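Local coordinates for manganese-binding protein (Chlamydia trachomatis, PDB 6NSI), which binds iron, manganese and nickel ions, preferring ferrous iron, and delivers them to the membrane permease of an ABC transporter for import, at residues Y173-R177 / Y178-D182. Sequence-based numbering, arbitrary orientation.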
ATOM      1  N   TYR A 173       7.953   0.682   2.081  1.00 26.72           N
ATOM      2  CA  TYR A 173       8.240  -0.677   1.609  1.00 24.67           C
ATOM      3  C   TYR A 173       8.637  -0.677   0.137  1.00 27.63           C
ATOM      4  O   TYR A 173       9.594  -1.353  -0.263  1.00 24.99           O
ATOM      5  CB  TYR A 173       7.029  -1.584   1.833  1.00 23.55           C
ATOM      6  CG  TYR A 173       6.743  -1.817   3.295  1.00 25.85           C
ATOM      7  CD1 TYR A 173       5.782  -1.060   3.961  1.00 21.86           C
ATOM      8  CD2 TYR A 173       7.431  -2.786   4.007  1.00 26.95           C
ATOM      9  CE1 TYR A 173       5.510  -1.269   5.299  1.00 23.54           C
ATOM     10  CE2 TYR A 173       7.179  -2.997   5.345  1.00 30.34           C
ATOM     11  CZ  TYR A 173       6.216  -2.246   5.990  1.00 31.21           C
ATOM     12  OH  TYR A 173       5.958  -2.459   7.328  1.00 26.75           O
ATOM     13  N   PHE A 174       7.870   0.044  -0.683  1.00 21.74           N
ATOM     14  CA  PHE A 174       8.186   0.252  -2.090  1.00 23.57           C
ATOM     15  C   PHE A 174       9.628   0.719  -2.268  1.00 26.30           C
ATOM     16  O   PHE A 174      10.380   0.190  -3.100  1.00 22.86           O
ATOM     17  CB  PHE A 174       7.183   1.290  -2.636  1.00 22.54           C
ATOM     18  CG  PHE A 174       7.329   1.610  -4.096  1.00 23.70           C
ATOM     19  CD1 PHE A 174       8.228   2.592  -4.531  1.00 19.29           C
ATOM     20  CD2 PHE A 174       6.524   0.975  -5.031  1.00 22.72           C
ATOM     21  CE1 PHE A 174       8.346   2.894  -5.865  1.00 21.00           C
ATOM     22  CE2 PHE A 174       6.632   1.268  -6.376  1.00 21.78           C
ATOM     23  CZ  PHE A 174       7.537   2.241  -6.797  1.00 18.92           C
ATOM     24  N   THR A 175      10.016   1.736  -1.497  1.00 21.29           N
ATOM     25  CA  THR A 175      11.331   2.350  -1.639  1.00 18.07           C
ATOM     26  C   THR A 175      12.440   1.381  -1.244  1.00 25.68           C
ATOM     27  O   THR A 175      13.481   1.304  -1.909  1.00 23.77           O
ATOM     28  CB  THR A 175      11.394   3.599  -0.760  1.00 22.62           C
ATOM     29  OG1 THR A 175      10.432   4.579  -1.219  1.00 20.58           O
ATOM     30  CG2 THR A 175      12.812   4.176  -0.751  1.00 20.84           C
ATOM     31  N   ARG A 176      12.244   0.672  -0.133  1.00 23.18           N
ATOM     32  CA  ARG A 176      13.230  -0.298   0.340  1.00 28.48           C
ATOM     33  C   ARG A 176      13.429  -1.429  -0.674  1.00 27.10           C
ATOM     34  O   ARG A 176      14.564  -1.858  -0.923  1.00 29.87           O
ATOM     35  CB  ARG A 176      12.780  -0.845   1.704  1.00 29.05           C
ATOM     36  CG  ARG A 176      13.852  -1.643   2.483  1.00 34.31           C
ATOM     37  CD  ARG A 176      13.277  -2.276   3.776  1.00 32.72           C
ATOM     38  NE  ARG A 176      12.175  -3.204   3.498  1.00 42.99           N
ATOM     39  CZ  ARG A 176      11.540  -3.950   4.415  1.00 51.38           C
ATOM     40  NH1 ARG A 176      11.885  -3.880   5.704  1.00 53.82           N
ATOM     41  NH2 ARG A 176      10.554  -4.777   4.046  1.00 40.31           N
ATOM     42  N   ARG A 177      12.340  -1.915  -1.283  1.00 25.80           N
ATOM     43  CA  ARG A 177      12.453  -3.002  -2.251  1.00 28.16           C
ATOM     44  C   ARG A 177      13.011  -2.529  -3.589  1.00 34.11           C
ATOM     45  O   ARG A 177      13.963  -3.119  -4.109  1.00 29.60           O
ATOM     46  CB  ARG A 177      11.100  -3.685  -2.481  1.00 27.11           C
ATOM     47  CG  ARG A 177      11.220  -4.784  -3.582  1.00 26.42           C
ATOM     48  CD  ARG A 177      10.166  -5.860  -3.472  1.00 36.17           C
ATOM     49  NE  ARG A 177      10.388  -7.008  -4.360  1.00 33.93           N
ATOM     50  CZ  ARG A 177      11.080  -8.102  -4.022  1.00 47.13           C
ATOM     51  NH1 ARG A 177      11.649  -8.198  -2.821  1.00 36.85           N
ATOM     52  NH2 ARG A 177      11.208  -9.117  -4.879  1.00 41.45           N
ATOM     53  N   TYR A 178      12.416  -1.485  -4.177  1.00 27.75           N
ATOM     54  CA  TYR A 178      12.613  -1.185  -5.594  1.00 22.98           C
ATOM     55  C   TYR A 178      13.582  -0.054  -5.871  1.00 22.26           C
ATOM     56  O   TYR A 178      14.049   0.068  -7.007  1.00 23.83           O
ATOM     57  CB  TYR A 178      11.288  -0.798  -6.264  1.00 18.43           C
ATOM     58  CG  TYR A 178      10.251  -1.887  -6.235  1.00 27.08           C
ATOM     59  CD1 TYR A 178      10.473  -3.104  -6.877  1.00 26.05           C
ATOM     60  CD2 TYR A 178       9.054  -1.698  -5.552  1.00 22.99           C
ATOM     61  CE1 TYR A 178       9.520  -4.110  -6.842  1.00 28.27           C
ATOM     62  CE2 TYR A 178       8.096  -2.682  -5.514  1.00 27.04           C
ATOM     63  CZ  TYR A 178       8.325  -3.888  -6.166  1.00 30.80           C
ATOM     64  OH  TYR A 178       7.352  -4.871  -6.110  1.00 28.15           O
ATOM     65  N   LEU A 179      13.831   0.815  -4.902  1.00 22.32           N
ATOM     66  CA  LEU A 179      14.634   2.005  -5.132  1.00 23.97           C
ATOM     67  C   LEU A 179      15.999   1.919  -4.472  1.00 26.90           C
ATOM     68  O   LEU A 179      16.825   2.828  -4.652  1.00 26.46           O
ATOM     69  CB  LEU A 179      13.883   3.256  -4.632  1.00 17.49           C
ATOM     70  CG  LEU A 179      12.612   3.637  -5.409  1.00 19.38           C
ATOM     71  CD1 LEU A 179      12.004   4.941  -4.876  1.00 21.82           C
ATOM     72  CD2 LEU A 179      12.858   3.734  -6.907  1.00 16.47           C
ATOM     73  N   SER A 180      16.264   0.851  -3.724  1.00 26.30           N
ATOM     74  CA  SER A 180      17.434   0.768  -2.869  1.00 30.57           C
ATOM     75  C   SER A 180      18.254  -0.467  -3.201  1.00 29.78           C
ATOM     76  O   SER A 180      17.725  -1.472  -3.676  1.00 30.31           O
ATOM     77  CB  SER A 180      17.031   0.727  -1.401  1.00 25.73           C
ATOM     78  OG  SER A 180      16.019   1.711  -1.160  1.00 26.26           O
ATOM     79  N   SER A 181      19.542  -0.380  -2.902  1.00 32.38           N
ATOM     80  CA  SER A 181      20.497  -1.457  -3.113  1.00 39.43           C
ATOM     81  C   SER A 181      20.493  -2.426  -1.937  1.00 43.14           C
ATOM     82  O   SER A 181      20.022  -2.112  -0.837  1.00 36.25           O
ATOM     83  CB  SER A 181      21.900  -0.893  -3.283  1.00 35.73           C
ATOM     84  OG  SER A 181      22.391  -0.467  -2.018  1.00 35.55           O
ATOM     85  N   ASP A 182      21.050  -3.617  -2.184  1.00 41.42           N
ATOM     86  CA  ASP A 182      21.251  -4.585  -1.111  1.00 43.97           C
ATOM     87  C   ASP A 182      22.024  -3.965   0.046  1.00 37.53           C
ATOM     88  O   ASP A 182      21.694  -4.193   1.215  1.00 45.48           O
ATOM     89  CB  ASP A 182      21.981  -5.822  -1.649  1.00 47.62           C
ATOM     90  CG  ASP A 182      21.057  -6.762  -2.411  1.00 55.04           C
ATOM     91  OD1 ASP A 182      19.910  -6.356  -2.689  1.00 52.76           O
ATOM     92  OD2 ASP A 182      21.464  -7.901  -2.732  1.00 51.97           O
TER
HETATM   93  O   HOH W   1      16.234  -2.101  -5.712  1.00 42.81           O
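Tyr178 turns the CD2/CE2 edge of its ring onto one face of Phe174, one helical turn earlier, in a T-shaped pair with centroids 5.2 Å apart and planes at 63°. Its CD2 stands 3.7 Å from CD2 of Phe174, over that ring's rim. Phe174 reaches the spot with CG anti to the backbone N (chi1 -178°), and Leu179 CD1 lies at its ring edge. A face of Tyr178 is covered by Arg177: CG sits 3.8 Å from the ring centroid in a CH-pi contact, and the chain, extended from CG to NE, carries CD over CZ; a quarter turn at the last torsion stands the guanidinium plane nearly perpendicular to the ring. Asp147 binds both polar ends, salt-bridged to Arg177 NH2 and hydrogen-bonded to Tyr178 OH.

Along the backbone, Tyr178 N bonds to Phe174 O (2.8 Å), whereas Thr175 O accepts twice, from Leu179 N (3.1 Å) and Ser180 OG (2.7 Å), on opposite faces of its carbonyl plane. With OG beside its own backbone N (chi1 -45°), the Ser180 hydroxyl folds back onto that carbonyl. A water donates to both Arg177 O and Ser180 O.

The contact is buried packing within this solute-binding protein, the Phe174 side chain about 12 Å from the bound iron. Phe174 and Tyr178 both pack against helices 129-154 and 266-280; Thr175 and Leu179 rest on Leu164 of strand 164-165, and Ser181 N-caps the next helix, 182-187.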